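Local coordinates for putative carbohydrate binding protein (Pseudomonas aeruginosa, PDB 3QEC) that is of unestablished function but probably binds carbohydrates, including heparin, as well as suramin, and may act in carbohydrate transport and biofilm formation, at residues N27-L32 with N96-F101; T43-A48 with I111-T116. All coordinates share one frame; numbering follows the deposited sequence.

Contact 1 (N27-L32 with N96-F101); sequences NGDLYL and NGRFDF
Gly28 packs against one face of the Phe99 ring where strands 27-32 and 98-101 run antiparallel, a pairing in one of the two beta-sheets that pack face to face in this protein. The Phe99 side chain bends back over the partner strand, its CG set between the backbone N and the carbonyl carbon (chi1 59°). Gly28 CA sits 3.7 Å from the centroid of the Phe99 ring, over that face and offset toward the rim, a CH-pi contact. Beyond the contact Phe99 touches Val47, Ile111 and Leu148, which places it in the interior between the sheets. In the backbone, Gly28 and Phe99 form a hydrogen-bonded pair, and Leu30 N donates to Gly97 O at 2.9 Å, carrying the pairing to Gly97, just ahead of the strand.

Asn27, Asp29, Arg98 and Asp100 lie on the other face of the sheet. Asn27 crosses Asp100 with amide and carboxylate planes 75° apart, and Asn27 ND2 donates to Asp100 OD1 at 2.7 Å, the oxygen lying in the amide plane; this bond belongs to one of two modelled Asp100 conformers and is therefore tentative. Asp29 OD2 forms a salt bridge with Lys145 and Arg98 NH1 one with Asp94. Asp29 and Arg98 themselves run side by side, pointing the same way, with Asp29 OD1 3.4 Å from the aliphatic Arg98 CG.

Contact 2 (T43-A48 with I111-T116); sequences TNTKVA and ISSELT. With PEG (di(hydroxyethyl)ether), chain F.
Val47 and Ile111 meet on the buried side of the pairing between 46-48 and 111-116, Val47 CG1 lying 3.8 Å from Ile111 CG1 as the two side chains cross; Phe99 and Phe101 cover both. Beside them the backbones are closely tied. Ala48 N donates to Ser112 O at 2.8 Å in an almost straight bond (176°), and Ser112 N returns one to Ala48 O.

Toward Thr45, ahead of strand 46-48, the segments diverge, and a side chain takes over from the backbone ladder: Ser113 OG, anti to its own backbone N (chi1 -162°), reaches across and donates to Lys46 O at 2.8 Å. Thr45 CG2 packs against both Ser113 OG and Glu114 O, each 3.4 Å away. A di(hydroxyethyl)ether molecule, probably from the crystallisation liquor, lies against Thr45, Glu114 and Thr116. Its O1 donates to Thr45 OG1 at 2.7 Å, while Thr116 N donates to its O2 at 3.2 Å, so the ligand bridges the segments where they do not pair directly. Thr45 OG1 in turn donates to Thr43 O. Lys46 and Glu114 lead away from the contact on the exposed side. The whole is an antiparallel pairing of adjacent strands, 46-51 and 107-120, splayed at one end, within the four-stranded sheet of a beta-sandwich-like domain.

How the contacts relate
Contacts 1 and 2 belong to different sheets, and their inward side chains meet between them, with the contact centres about 9 Å apart. Phe99 CE1 of contact 1 lies 3.5 Å from Ile111 CD1 of contact 2, Leu30 CD2 approaches Ser113 OG to 3.5 Å, and Phe101 CZ reaches Val47 O at 3.7 Å. The segments alternate along the chain in the order 27-32, 43-48, 96-101, 111-116. Strands 98-104 and 107-120 are consecutive, and there the chain passes directly from one sheet to the other. Di(hydroxyethyl)ether lies near Asp100 and between the segments of contact 2. Neither place is established as a carbohydrate site, and the ether probably comes from the crystallisation liquor.

Contact 1 (N27-L32 with N96-F101)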
loop_
_atom_site.group_PDB
_atom_site.type_symbol
_atom_site.label_atom_id
_atom_site.label_comp_id
_atom_site.label_asym_id
_atom_site.label_seq_id
_atom_site.Cartn_x
_atom_site.Cartn_y
_atom_site.Cartn_z
ATOM N N ASN A 27 -8.240 -9.143 -5.879
ATOM C CA ASN A 27 -8.229 -8.398 -7.153
ATOM C C ASN A 27 -8.417 -6.940 -6.862
ATOM O O ASN A 27 -9.149 -6.579 -5.943
ATOM C CB ASN A 27 -9.335 -8.861 -8.112
ATOM C CG ASN A 27 -9.411 -10.344 -8.289
ATOM O OD1 ASN A 27 -10.256 -11.019 -7.693
ATOM N ND2 ASN A 27 -8.530 -10.883 -9.105
ATOM N N GLY A 28 -7.817 -6.094 -7.667
ATOM C CA GLY A 28 -7.998 -4.675 -7.450
ATOM C C GLY A 28 -7.486 -3.810 -8.560
ATOM O O GLY A 28 -6.909 -4.305 -9.531
ATOM N N ASP A 29 -7.684 -2.503 -8.377
ATOM C CA ASP A 29 -7.309 -1.442 -9.300
ATOM C C ASP A 29 -6.628 -0.334 -8.548
ATOM O O ASP A 29 -7.062 0.026 -7.446
ATOM C CB ASP A 29 -8.547 -0.911 -10.038
ATOM C CG ASP A 29 -9.197 -1.943 -10.944
ATOM O OD1 ASP A 29 -8.613 -2.255 -12.006
ATOM O OD2 ASP A 29 -10.286 -2.436 -10.593
ATOM N N LEU A 30 -5.524 0.175 -9.120
ATOM C CA LEU A 30 -4.743 1.263 -8.541
ATOM C C LEU A 30 -4.819 2.505 -9.419
ATOM O O LEU A 30 -4.567 2.431 -10.635
ATOM C CB LEU A 30 -3.268 0.844 -8.325
ATOM C CG LEU A 30 -2.264 1.964 -7.982
ATOM C CD1 LEU A 30 -2.449 2.468 -6.554
ATOM C CD2 LEU A 30 -0.846 1.501 -8.193
ATOM N N TYR A 31 -5.165 3.652 -8.792
ATOM C CA TYR A 31 -5.203 4.956 -9.465
ATOM C C TYR A 31 -5.290 6.091 -8.453
ATOM O O TYR A 31 -5.762 5.898 -7.330
ATOM C CB TYR A 31 -6.341 5.064 -10.507
ATOM C CG TYR A 31 -7.736 5.209 -9.942
ATOM C CD1 TYR A 31 -8.486 4.091 -9.580
ATOM C CD2 TYR A 31 -8.338 6.460 -9.834
ATOM C CE1 TYR A 31 -9.788 4.218 -9.091
ATOM C CE2 TYR A 31 -9.635 6.602 -9.338
ATOM C CZ TYR A 31 -10.359 5.477 -8.976
ATOM O OH TYR A 31 -11.642 5.638 -8.505
ATOM N N LEU A 32 -4.819 7.275 -8.863
ATOM C CA LEU A 32 -4.892 8.501 -8.068
ATOM C C LEU A 32 -5.401 9.602 -8.985
ATOM O O LEU A 32 -5.486 9.369 -10.186
ATOM C CB LEU A 32 -3.536 8.844 -7.401
ATOM C CG LEU A 32 -3.092 7.934 -6.221
ATOM C CD1 LEU A 32 -1.788 8.418 -5.621
ATOM C CD2 LEU A 32 -4.157 7.825 -5.133
ATOM N N ASN A 96 -3.226 -1.703 -17.232
ATOM C CA ASN A 96 -4.494 -1.037 -16.916
ATOM C C ASN A 96 -4.661 -0.753 -15.423
ATOM O O ASN A 96 -5.762 -0.404 -14.986
ATOM C CB ASN A 96 -5.670 -1.863 -17.426
ATOM C CG ASN A 96 -5.776 -1.868 -18.926
ATOM O OD1 ASN A 96 -5.444 -2.859 -19.577
ATOM N ND2 ASN A 96 -6.240 -0.757 -19.508
ATOM N N GLY A 97 -3.577 -0.879 -14.666
ATOM C CA GLY A 97 -3.574 -0.630 -13.228
ATOM C C GLY A 97 -4.197 -1.726 -12.383
ATOM O O GLY A 97 -4.460 -1.508 -11.196
ATOM N N ARG A 98 -4.433 -2.913 -12.979
ATOM C CA ARG A 98 -5.038 -4.050 -12.285
ATOM C C ARG A 98 -3.960 -4.905 -11.656
ATOM O O ARG A 98 -2.940 -5.164 -12.293
ATOM C CB ARG A 98 -5.915 -4.918 -13.222
ATOM C CG ARG A 98 -6.835 -4.131 -14.168
ATOM C CD ARG A 98 -7.713 -5.036 -15.014
ATOM N NE ARG A 98 -7.703 -4.654 -16.431
ATOM C CZ ARG A 98 -7.004 -5.277 -17.380
ATOM N NH1 ARG A 98 -6.254 -6.333 -17.080
ATOM N NH2 ARG A 98 -7.062 -4.860 -18.638
ATOM N N PHE A 99 -4.183 -5.333 -10.396
ATOM C CA PHE A 99 -3.292 -6.217 -9.644
ATOM C C PHE A 99 -4.064 -7.441 -9.139
ATOM O O PHE A 99 -5.289 -7.387 -9.004
ATOM C CB PHE A 99 -2.625 -5.478 -8.470
ATOM C CG PHE A 99 -3.564 -4.887 -7.443
ATOM C CD1 PHE A 99 -4.099 -5.679 -6.425
ATOM C CD2 PHE A 99 -3.874 -3.527 -7.459
ATOM C CE1 PHE A 99 -4.966 -5.134 -5.477
ATOM C CE2 PHE A 99 -4.728 -2.976 -6.498
ATOM C CZ PHE A 99 -5.264 -3.782 -5.508
ATOM N N ASP A 100 -3.342 -8.534 -8.853
ATOM C CA ASP A 100 -3.913 -9.790 -8.375
ATOM C C ASP A 100 -2.969 -10.458 -7.371
ATOM O O ASP A 100 -1.756 -10.422 -7.570
ATOM C CB ASP A 100 -4.186 -10.749 -9.565
ATOM C CG ASP A 100 -5.076 -10.179 -10.657
ATOM O OD1 ASP A 100 -6.311 -10.261 -10.516
ATOM O OD2 ASP A 100 -4.534 -9.611 -11.631
ATOM N N PHE A 101 -3.521 -11.080 -6.320
ATOM C CA PHE A 101 -2.797 -11.847 -5.311
ATOM C C PHE A 101 -3.449 -13.203 -5.211
ATOM O O PHE A 101 -4.672 -13.299 -5.337
ATOM C CB PHE A 101 -2.797 -11.158 -3.942
ATOM C CG PHE A 101 -1.989 -9.889 -3.814
ATOM C CD1 PHE A 101 -2.568 -8.646 -4.074
ATOM C CD2 PHE A 101 -0.677 -9.925 -3.344
ATOM C CE1 PHE A 101 -1.833 -7.462 -3.916
ATOM C CE2 PHE A 101 0.058 -8.740 -3.180
ATOM C CZ PHE A 101 -0.524 -7.515 -3.473
#

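Contact 2 (T43-A48 with I111-T116)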
loop_
_atom_site.group_PDB
_atom_site.type_symbol
_atom_site.label_atom_id
_atom_site.label_comp_id
_atom_site.label_asym_id
_atom_site.label_seq_id
_atom_site.Cartn_x
_atom_site.Cartn_y
_atom_site.Cartn_z
ATOM N N THR A 43 0.269 1.995 -13.619
ATOM C CA THR A 43 0.697 0.898 -14.479
ATOM C C THR A 43 2.107 0.430 -14.103
ATOM O O THR A 43 2.949 1.260 -13.767
ATOM C CB THR A 43 0.609 1.314 -15.950
ATOM O OG1 THR A 43 1.566 2.343 -16.212
ATOM C CG2 THR A 43 -0.789 1.785 -16.341
ATOM N N ASN A 44 2.352 -0.904 -14.146
ATOM C CA ASN A 44 3.630 -1.557 -13.821
ATOM C C ASN A 44 4.208 -1.030 -12.471
ATOM O O ASN A 44 5.409 -0.814 -12.331
ATOM C CB ASN A 44 4.619 -1.398 -14.987
ATOM C CG ASN A 44 5.814 -2.318 -14.957
ATOM O OD1 ASN A 44 6.955 -1.869 -15.111
ATOM N ND2 ASN A 44 5.587 -3.626 -14.801
ATOM N N THR A 45 3.319 -0.865 -11.480
ATOM C CA THR A 45 3.592 -0.339 -10.141
ATOM C C THR A 45 3.466 -1.454 -9.108
ATOM O O THR A 45 2.517 -2.240 -9.168
ATOM C CB THR A 45 2.620 0.828 -9.850
ATOM O OG1 THR A 45 2.804 1.831 -10.853
ATOM C CG2 THR A 45 2.828 1.450 -8.488
ATOM N N LYS A 46 4.435 -1.520 -8.168
ATOM C CA LYS A 46 4.452 -2.517 -7.104
ATOM C C LYS A 46 3.400 -2.195 -6.041
ATOM O O LYS A 46 3.220 -1.030 -5.667
ATOM C CB LYS A 46 5.848 -2.636 -6.474
ATOM C CG LYS A 46 6.804 -3.448 -7.330
ATOM C CD LYS A 46 8.157 -3.636 -6.663
ATOM C CE LYS A 46 9.143 -4.347 -7.559
ATOM N NZ LYS A 46 10.455 -4.555 -6.889
ATOM N N VAL A 47 2.680 -3.239 -5.596
ATOM C CA VAL A 47 1.626 -3.207 -4.564
ATOM C C VAL A 47 2.034 -4.198 -3.463
ATOM O O VAL A 47 2.389 -5.330 -3.767
ATOM C CB VAL A 47 0.203 -3.513 -5.147
ATOM C CG1 VAL A 47 -0.861 -3.528 -4.055
ATOM C CG2 VAL A 47 -0.178 -2.521 -6.239
ATOM N N ALA A 48 2.022 -3.758 -2.209
ATOM C CA ALA A 48 2.382 -4.574 -1.045
ATOM C C ALA A 48 1.145 -4.976 -0.243
ATOM O O ALA A 48 0.218 -4.176 -0.070
ATOM C CB ALA A 48 3.351 -3.811 -0.145
ATOM N N ILE A 111 -3.014 -3.049 2.458
ATOM C CA ILE A 111 -2.708 -3.152 1.024
ATOM C C ILE A 111 -2.234 -1.721 0.661
ATOM O O ILE A 111 -2.923 -0.748 0.981
ATOM C CB ILE A 111 -3.870 -3.756 0.193
ATOM C CG1 ILE A 111 -3.433 -4.086 -1.256
ATOM C CG2 ILE A 111 -5.189 -2.944 0.294
ATOM C CD1 ILE A 111 -4.394 -5.060 -1.983
ATOM N N SER A 112 -0.991 -1.595 0.181
ATOM C CA SER A 112 -0.335 -0.304 0.007
ATOM C C SER A 112 0.493 -0.189 -1.275
ATOM O O SER A 112 1.156 -1.148 -1.678
ATOM C CB SER A 112 0.592 -0.058 1.204
ATOM O OG SER A 112 1.072 1.277 1.261
ATOM N N SER A 113 0.506 1.025 -1.864
ATOM C CA SER A 113 1.264 1.352 -3.075
ATOM C C SER A 113 1.709 2.826 -3.085
ATOM O O SER A 113 1.264 3.620 -2.248
ATOM C CB SER A 113 0.441 1.053 -4.323
ATOM O OG SER A 113 1.276 0.978 -5.468
ATOM N N GLU A 114 2.609 3.170 -4.021
ATOM C CA GLU A 114 3.112 4.522 -4.235
ATOM C C GLU A 114 3.036 4.831 -5.729
ATOM O O GLU A 114 3.624 4.127 -6.550
ATOM C CB GLU A 114 4.538 4.690 -3.686
ATOM C CG GLU A 114 5.146 6.066 -3.931
ATOM C CD GLU A 114 6.293 6.488 -3.029
ATOM O OE1 GLU A 114 6.608 5.762 -2.060
ATOM O OE2 GLU A 114 6.844 7.584 -3.265
ATOM N N LEU A 115 2.280 5.867 -6.073
ATOM C CA LEU A 115 2.093 6.277 -7.449
ATOM C C LEU A 115 2.327 7.783 -7.567
ATOM O O LEU A 115 1.577 8.582 -7.007
ATOM C CB LEU A 115 0.685 5.861 -7.931
ATOM C CG LEU A 115 0.208 6.361 -9.289
ATOM C CD1 LEU A 115 1.101 5.855 -10.431
ATOM C CD2 LEU A 115 -1.229 5.982 -9.505
ATOM N N THR A 116 3.404 8.158 -8.265
ATOM C CA THR A 116 3.772 9.551 -8.504
ATOM C C THR A 116 4.014 9.770 -10.007
ATOM O O THR A 116 4.335 8.831 -10.737
ATOM C CB THR A 116 4.980 9.990 -7.640
ATOM O OG1 THR A 116 6.144 9.276 -8.035
ATOM C CG2 THR A 116 4.744 9.797 -6.144
HETATM C C1 PEG F . 4.970 4.208 -10.232
HETATM O O1 PEG F . 4.308 4.021 -11.489
HETATM C C2 PEG F . 5.211 5.649 -9.842
HETATM O O2 PEG F . 5.546 5.760 -8.460
HETATM C C3 PEG F . 6.935 6.057 -8.149
HETATM C C4 PEG F . 7.432 5.345 -6.889
HETATM O O4 PEG F . 7.093 3.933 -6.838
#